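Local coordinates for Two-component system response regulator/GGDEF domain protein (Aeromonas salmonicida, PDB 3LUF) that probably makes cyclic di-GMP from two GTP molecules through its GGDEF domain, with the two receiver domains forming the present fragment, at the interface of chains A and B. Numbering follows the deposited sequence. Chains: chain A/B, Two-component system response regulator/GGDEF domain protein.

Contact 1: the interface of chains A and B. Residues chain A 208, 214, 218, 224-225, 227; chain B 230-231, 233-234, 237-238.
The early turns of chain B helix 232-248, bearing B:Glu234, B:Cys237 and B:Arg238, lie against helix 213-219 and strand 224-227 of chain A, which bear A:Ser214, A:Leu218 and A:Phe225, in a symmetric pairing of second receiver domains through their alpha4-beta5-alpha5 faces. B:Glu234 illustrates how one carboxylate can organise such a surface. Its CG lies anti to its own carbonyl carbon (chi1 -73°), and from there the chain runs extended across A:Phe225 to a group of donors. B:Glu234 OE1 takes the A:Ser214 hydroxyl OG at 2.8 Å on its anti lone pair. A:Asn227 reaches it tip to tip, its ND2 descending on B:Glu234 OE1 from above the carboxylate plane at 3.1 Å. B:Glu234 OE2 uses its syn lone pair for A:Ser208 OG, 2.8 Å away. B:Glu231 N, within chain B, also donates to OE2, on its anti side and well out of the carboxylate plane, which should help hold the group. Below these polar tips B:Glu234 CG covers one face of the A:Phe225 ring toward the rim, 3.8 Å from its centroid, in a CH-pi contact. This is the beta5 aromatic that in this family commonly switches with phosphorylation. B:Cys237 SG sits at the edge of that ring, in its plane, while its CB packs on A:Leu218 CD1 at 3.6 Å. Beyond the ring, B:Arg238, bent at chi2 (-91°), meets A:Asp224 end-on in a salt bridge, the guanidinium and carboxylate nearly coplanar. Both aspartate oxygens offer syn lone pairs, and A:Phe225 N also donates to OD1, helping to fix the carboxylate's rotation. NH1 of B:Arg238 points almost straight (176° at H) at A:Asp224 OD1, 2.7 Å away.

Contact 2: the interface of chains A and B. Residues chain A 99-100, 111, 233; chain B 215, 219.
B:Lys219, at the end of helix 213-219 in the second receiver domain of chain B, reaches between strand 99-102 and helix 106-122 of the first receiver domain of chain A, touching A:Asp99, A:Tyr100 and A:Tyr111. It exemplifies a lysine whose amino group NZ is bound by oxygens while its methylenes are packed by aromatic rings.

The polar interactions gather at the tip. B:Lys219 NZ meets the carboxylate of A:Asp99 tip to tip in a salt bridge, 2.9 Å from A:Asp99 OD1. The accompanying hydrogen bonds to OD1 and OD2 are weak, so charge attraction may matter more here than directed bonding. A firmer hydrogen bond runs from B:Lys219 NZ to the backbone carbonyl oxygen O of A:Tyr100, at 3.0 Å. The donor lies nearly along the C=O axis, with an angle of 169° at the oxygen. Adjacent residues of one strand thus serve the same nitrogen, one with a side chain and the other with its main chain. The carboxylate oxygen OE2 of A:Glu233 stays 5.3 Å from B:Lys219 NZ, where opposite charges may still attract without touching.

Packing forms the second kind of contact. The lysine chain turns at chi2 (-72°), which carries its outer methylenes in between two tyrosine rings. B:Lys219 CD lies over the centre of the A:Tyr111 ring, 4.0 Å above its plane. B:Lys219 CE lies over a face of the A:Tyr100 ring, toward the rim, and comes within 4.0 Å of A:Tyr100 CZ. Both aromatic side chains cross the lysine at a slant, so neither follows its whole length.

One turn earlier on the chain B helix, B:Ala215 makes a mainly aliphatic contact with A:Glu233 of helix 232-247 in the second receiver domain of chain A. The glutamate is bent at chi2 (80°), which lays its aliphatic part alongside the methyl. The methyl CB of B:Ala215 meets A:Glu233 CG at 3.4 Å.

Contact 1: the interface of chains A and B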
ATOM      1  N   SER A 208      12.401   7.202  -4.791  1.00 32.82           N
ATOM      2  CA  SER A 208      11.563   8.242  -5.366  1.00 35.89           C
ATOM      3  C   SER A 208      12.493   9.338  -5.897  1.00 37.41           C
ATOM      4  O   SER A 208      12.034  10.308  -6.487  1.00 38.53           O
ATOM      5  CB  SER A 208      10.543   8.768  -4.340  1.00 35.77           C
ATOM      6  OG  SER A 208       9.265   8.960  -4.937  1.00 36.05           O
ATOM      7  N   SER A 214       9.436   3.159  -9.604  1.00 19.34           N
ATOM      8  CA  SER A 214       8.235   2.535  -9.038  1.00 17.67           C
ATOM      9  C   SER A 214       7.235   2.193 -10.128  1.00 16.57           C
ATOM     10  O   SER A 214       6.679   1.097 -10.144  1.00 16.37           O
ATOM     11  CB  SER A 214       7.576   3.406  -7.960  1.00 18.02           C
ATOM     12  OG  SER A 214       8.433   3.459  -6.844  1.00 18.38           O
ATOM     13  N   LEU A 218       5.627  -1.507 -11.248  1.00 12.26           N
ATOM     14  CA  LEU A 218       4.189  -1.778 -11.302  1.00 11.62           C
ATOM     15  C   LEU A 218       3.749  -2.229 -12.689  1.00 11.77           C
ATOM     16  O   LEU A 218       2.923  -3.133 -12.822  1.00 12.91           O
ATOM     17  CB  LEU A 218       3.405  -0.536 -10.863  1.00 11.83           C
ATOM     18  CG  LEU A 218       3.687  -0.109  -9.409  1.00 10.00           C
ATOM     19  CD1 LEU A 218       3.079   1.291  -9.142  1.00 13.63           C
ATOM     20  CD2 LEU A 218       3.137  -1.128  -8.417  1.00 12.59           C
ATOM     21  N   ASP A 224       3.248  -3.903  -5.603  1.00 12.26           N
ATOM     22  CA  ASP A 224       3.372  -2.648  -4.876  1.00 11.61           C
ATOM     23  C   ASP A 224       4.822  -2.187  -4.881  1.00 12.76           C
ATOM     24  O   ASP A 224       5.721  -2.895  -5.379  1.00 11.98           O
ATOM     25  CB  ASP A 224       2.922  -2.875  -3.428  1.00 12.19           C
ATOM     26  CG  ASP A 224       2.281  -1.622  -2.800  1.00 10.64           C
ATOM     27  OD1 ASP A 224       2.494  -0.508  -3.315  1.00 12.91           O
ATOM     28  OD2 ASP A 224       1.535  -1.798  -1.802  1.00 16.82           O
ATOM     29  N   PHE A 225       5.042  -0.982  -4.368  1.00 12.65           N
ATOM     30  CA  PHE A 225       6.390  -0.438  -4.254  1.00 12.54           C
ATOM     31  C   PHE A 225       6.646  -0.014  -2.802  1.00 14.25           C
ATOM     32  O   PHE A 225       5.725   0.299  -2.051  1.00 13.65           O
ATOM     33  CB  PHE A 225       6.560   0.777  -5.183  1.00 11.69           C
ATOM     34  CG  PHE A 225       5.796   2.001  -4.700  1.00 12.74           C
ATOM     35  CD1 PHE A 225       4.448   2.151  -4.991  1.00 11.73           C
ATOM     36  CD2 PHE A 225       6.427   2.978  -3.931  1.00 14.07           C
ATOM     37  CE1 PHE A 225       3.731   3.279  -4.502  1.00 11.39           C
ATOM     38  CE2 PHE A 225       5.727   4.082  -3.443  1.00 14.75           C
ATOM     39  CZ  PHE A 225       4.371   4.228  -3.739  1.00 13.87           C
ATOM     40  N   ASN A 227       9.620   2.671  -1.084  1.00 16.27           N
ATOM     41  CA  ASN A 227      10.787   3.500  -1.321  1.00 17.51           C
ATOM     42  C   ASN A 227      11.816   3.429  -0.194  1.00 18.65           C
ATOM     43  O   ASN A 227      11.450   3.430   0.969  1.00 18.49           O
ATOM     44  CB  ASN A 227      10.326   4.944  -1.566  1.00 18.02           C
ATOM     45  CG  ASN A 227       9.704   5.132  -2.944  1.00 19.48           C
ATOM     46  OD1 ASN A 227      10.191   4.584  -3.936  1.00 22.27           O
ATOM     47  ND2 ASN A 227       8.660   5.950  -3.023  1.00 21.74           N
TER
ATOM     48  N   PHE B 230       6.647  12.538  -4.470  1.00 23.62           N
ATOM     49  CA  PHE B 230       6.180  11.291  -5.095  1.00 23.02           C
ATOM     50  C   PHE B 230       5.783  11.520  -6.551  1.00 23.24           C
ATOM     51  O   PHE B 230       5.432  12.654  -6.954  1.00 22.46           O
ATOM     52  CB  PHE B 230       4.998  10.666  -4.313  1.00 23.24           C
ATOM     53  CG  PHE B 230       3.812  11.600  -4.150  1.00 21.19           C
ATOM     54  CD1 PHE B 230       2.863  11.735  -5.174  1.00 18.84           C
ATOM     55  CD2 PHE B 230       3.659  12.349  -2.988  1.00 21.01           C
ATOM     56  CE1 PHE B 230       1.781  12.600  -5.030  1.00 21.69           C
ATOM     57  CE2 PHE B 230       2.593  13.232  -2.840  1.00 21.68           C
ATOM     58  CZ  PHE B 230       1.658  13.360  -3.866  1.00 22.31           C
ATOM     59  N   GLU B 231       5.827  10.435  -7.333  1.00 21.86           N
ATOM     60  CA  GLU B 231       5.421  10.434  -8.731  1.00 22.69           C
ATOM     61  C   GLU B 231       3.933  10.096  -8.864  1.00 21.69           C
ATOM     62  O   GLU B 231       3.372   9.434  -7.970  1.00 21.60           O
ATOM     63  CB  GLU B 231       6.257   9.403  -9.482  1.00 23.90           C
ATOM     64  CG  GLU B 231       7.770   9.695  -9.406  1.00 27.77           C
ATOM     65  CD  GLU B 231       8.176  10.945 -10.196  1.00 34.35           C
ATOM     66  OE1 GLU B 231       7.657  11.171 -11.317  1.00 35.37           O
ATOM     67  OE2 GLU B 231       9.015  11.708  -9.674  1.00 36.41           O
ATOM     68  N   GLU B 233       2.388   7.871 -10.621  1.00 16.63           N
ATOM     69  CA  GLU B 233       2.139   6.431 -10.587  1.00 16.70           C
ATOM     70  C   GLU B 233       2.182   5.903  -9.153  1.00 15.45           C
ATOM     71  O   GLU B 233       1.494   4.938  -8.861  1.00 14.53           O
ATOM     72  CB  GLU B 233       3.123   5.617 -11.473  1.00 16.32           C
ATOM     73  CG  GLU B 233       3.074   5.949 -13.020  1.00 19.04           C
ATOM     74  CD  GLU B 233       3.926   7.173 -13.431  1.00 22.74           C
ATOM     75  OE1 GLU B 233       4.335   7.975 -12.563  1.00 20.28           O
ATOM     76  OE2 GLU B 233       4.173   7.344 -14.651  1.00 22.35           O
ATOM     77  N   GLU B 234       3.024   6.492  -8.299  1.00 14.23           N
ATOM     78  CA  GLU B 234       3.078   6.133  -6.893  1.00 14.88           C
ATOM     79  C   GLU B 234       1.775   6.532  -6.197  1.00 14.84           C
ATOM     80  O   GLU B 234       1.159   5.706  -5.518  1.00 13.97           O
ATOM     81  CB  GLU B 234       4.285   6.752  -6.216  1.00 14.82           C
ATOM     82  CG  GLU B 234       5.580   6.055  -6.646  1.00 14.90           C
ATOM     83  CD  GLU B 234       6.827   6.751  -6.118  1.00 16.80           C
ATOM     84  OE1 GLU B 234       7.871   6.069  -6.006  1.00 16.26           O
ATOM     85  OE2 GLU B 234       6.770   7.975  -5.860  1.00 17.20           O
ATOM     86  N   CYS B 237      -0.988   4.202  -7.417  1.00 11.95           N
ATOM     87  CA  CYS B 237      -0.866   2.877  -6.801  1.00 11.90           C
ATOM     88  C   CYS B 237      -1.417   2.905  -5.374  1.00 11.14           C
ATOM     89  O   CYS B 237      -2.186   2.028  -4.989  1.00 10.62           O
ATOM     90  CB  CYS B 237       0.610   2.460  -6.766  1.00 10.83           C
ATOM     91  SG  CYS B 237       0.949   0.937  -5.958  1.00 14.01           S
ATOM     92  N   ARG B 238      -1.024   3.912  -4.602  1.00 11.34           N
ATOM     93  CA  ARG B 238      -1.486   3.965  -3.197  1.00 12.39           C
ATOM     94  C   ARG B 238      -3.008   4.147  -3.086  1.00 11.44           C
ATOM     95  O   ARG B 238      -3.676   3.520  -2.230  1.00 11.24           O
ATOM     96  CB  ARG B 238      -0.815   5.132  -2.474  1.00 11.70           C
ATOM     97  CG  ARG B 238       0.666   4.947  -2.297  1.00 14.52           C
ATOM     98  CD  ARG B 238       1.010   4.249  -0.957  1.00 16.05           C
ATOM     99  NE  ARG B 238       0.379   2.947  -0.766  1.00 15.18           N
ATOM    100  CZ  ARG B 238       0.773   1.810  -1.343  1.00 17.85           C
ATOM    101  NH1 ARG B 238       1.787   1.816  -2.208  1.00 15.23           N
ATOM    102  NH2 ARG B 238       0.127   0.674  -1.086  1.00 16.20           N
TER

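Contact 2: the interface of chains A and B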
ATOM      1  N   ASP A  99       7.437  -3.501  18.815  1.00 13.72           N
ATOM      2  CA  ASP A  99       6.713  -2.314  18.407  1.00 15.25           C
ATOM      3  C   ASP A  99       6.076  -1.691  19.631  1.00 14.97           C
ATOM      4  O   ASP A  99       6.071  -2.297  20.721  1.00 13.78           O
ATOM      5  CB  ASP A  99       5.632  -2.685  17.362  1.00 15.34           C
ATOM      6  CG  ASP A  99       5.255  -1.528  16.453  1.00 17.71           C
ATOM      7  OD1 ASP A  99       5.803  -0.397  16.565  1.00 18.23           O
ATOM      8  OD2 ASP A  99       4.381  -1.755  15.596  1.00 21.86           O
ATOM      9  N   TYR A 100       5.575  -0.471  19.457  1.00 15.11           N
ATOM     10  CA  TYR A 100       4.786   0.192  20.491  1.00 15.61           C
ATOM     11  C   TYR A 100       3.413   0.563  19.922  1.00 16.19           C
ATOM     12  O   TYR A 100       3.250   0.712  18.704  1.00 16.13           O
ATOM     13  CB  TYR A 100       5.518   1.394  21.085  1.00 15.34           C
ATOM     14  CG  TYR A 100       5.735   2.517  20.105  1.00 19.12           C
ATOM     15  CD1 TYR A 100       4.815   3.552  20.008  1.00 19.00           C
ATOM     16  CD2 TYR A 100       6.823   2.499  19.228  1.00 20.74           C
ATOM     17  CE1 TYR A 100       5.001   4.578  19.117  1.00 23.52           C
ATOM     18  CE2 TYR A 100       7.015   3.525  18.324  1.00 25.22           C
ATOM     19  CZ  TYR A 100       6.095   4.563  18.282  1.00 26.17           C
ATOM     20  OH  TYR A 100       6.261   5.587  17.382  1.00 31.07           O
ATOM     21  N   TYR A 111      -4.673   0.182  16.769  1.00 15.49           N
ATOM     22  CA  TYR A 111      -3.440  -0.268  16.089  1.00 15.37           C
ATOM     23  C   TYR A 111      -3.011  -1.670  16.589  1.00 15.86           C
ATOM     24  O   TYR A 111      -2.649  -2.539  15.785  1.00 15.43           O
ATOM     25  CB  TYR A 111      -2.286   0.746  16.288  1.00 15.52           C
ATOM     26  CG  TYR A 111      -1.099   0.508  15.367  1.00 15.31           C
ATOM     27  CD1 TYR A 111      -1.010   1.155  14.141  1.00 17.86           C
ATOM     28  CD2 TYR A 111      -0.074  -0.369  15.718  1.00 17.23           C
ATOM     29  CE1 TYR A 111       0.088   0.934  13.281  1.00 21.75           C
ATOM     30  CE2 TYR A 111       0.996  -0.599  14.869  1.00 19.95           C
ATOM     31  CZ  TYR A 111       1.071   0.049  13.664  1.00 23.48           C
ATOM     32  OH  TYR A 111       2.141  -0.170  12.828  1.00 27.17           O
ATOM     33  N   GLU A 233       7.917   0.988  10.541  1.00 19.71           N
ATOM     34  CA  GLU A 233       6.463   1.218  10.520  1.00 19.43           C
ATOM     35  C   GLU A 233       5.923   1.200   9.082  1.00 17.91           C
ATOM     36  O   GLU A 233       4.806   0.726   8.815  1.00 17.84           O
ATOM     37  CB  GLU A 233       6.105   2.546  11.198  1.00 20.62           C
ATOM     38  CG  GLU A 233       6.380   2.603  12.747  1.00 22.25           C
ATOM     39  CD  GLU A 233       7.837   2.868  13.122  1.00 27.34           C
ATOM     40  OE1 GLU A 233       8.714   2.988  12.225  1.00 23.66           O
ATOM     41  OE2 GLU A 233       8.110   2.943  14.354  1.00 32.48           O
TER
ATOM     42  N   ALA B 215       5.266   7.142  10.526  1.00 18.27           N
ATOM     43  CA  ALA B 215       4.962   6.294  11.685  1.00 18.11           C
ATOM     44  C   ALA B 215       3.906   6.935  12.592  1.00 17.72           C
ATOM     45  O   ALA B 215       3.027   6.256  13.097  1.00 17.46           O
ATOM     46  CB  ALA B 215       6.241   5.988  12.493  1.00 17.54           C
ATOM     47  N   LYS B 219       0.376   5.189  13.526  0.60 13.71           N
ATOM     48  CA  LYS B 219       0.017   4.931  14.918  0.60 14.14           C
ATOM     49  C   LYS B 219      -1.261   5.647  15.323  0.60 14.32           C
ATOM     50  O   LYS B 219      -1.984   5.183  16.222  0.60 14.24           O
ATOM     51  CB  LYS B 219       1.159   5.332  15.876  0.60 15.00           C
ATOM     52  CG  LYS B 219       2.440   4.525  15.694  0.60 17.39           C
ATOM     53  CD  LYS B 219       2.324   3.107  16.202  0.60 19.13           C
ATOM     54  CE  LYS B 219       3.652   2.396  16.005  0.60 21.24           C
ATOM     55  NZ  LYS B 219       3.427   0.972  15.733  0.60 22.70           N
TER

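The centres of contact 1 and contact 2 lie about 22 Å apart, and two-fold symmetry gives each a twin with the chains exchanged. Both draw on helix 213-219 and the helix beginning at residue 232, but from opposite chains: residue 233 occurs in contact 1 on chain B and in contact 2 on chain A. Contact 1 joins second receiver domains through the alpha4-beta5-alpha5 surface that many response regulators use for pairing, whereas contact 2 also brings in the partner's first receiver domain. Together they could couple both domains to dimer formation, although the structure alone does not establish this dimer as biological.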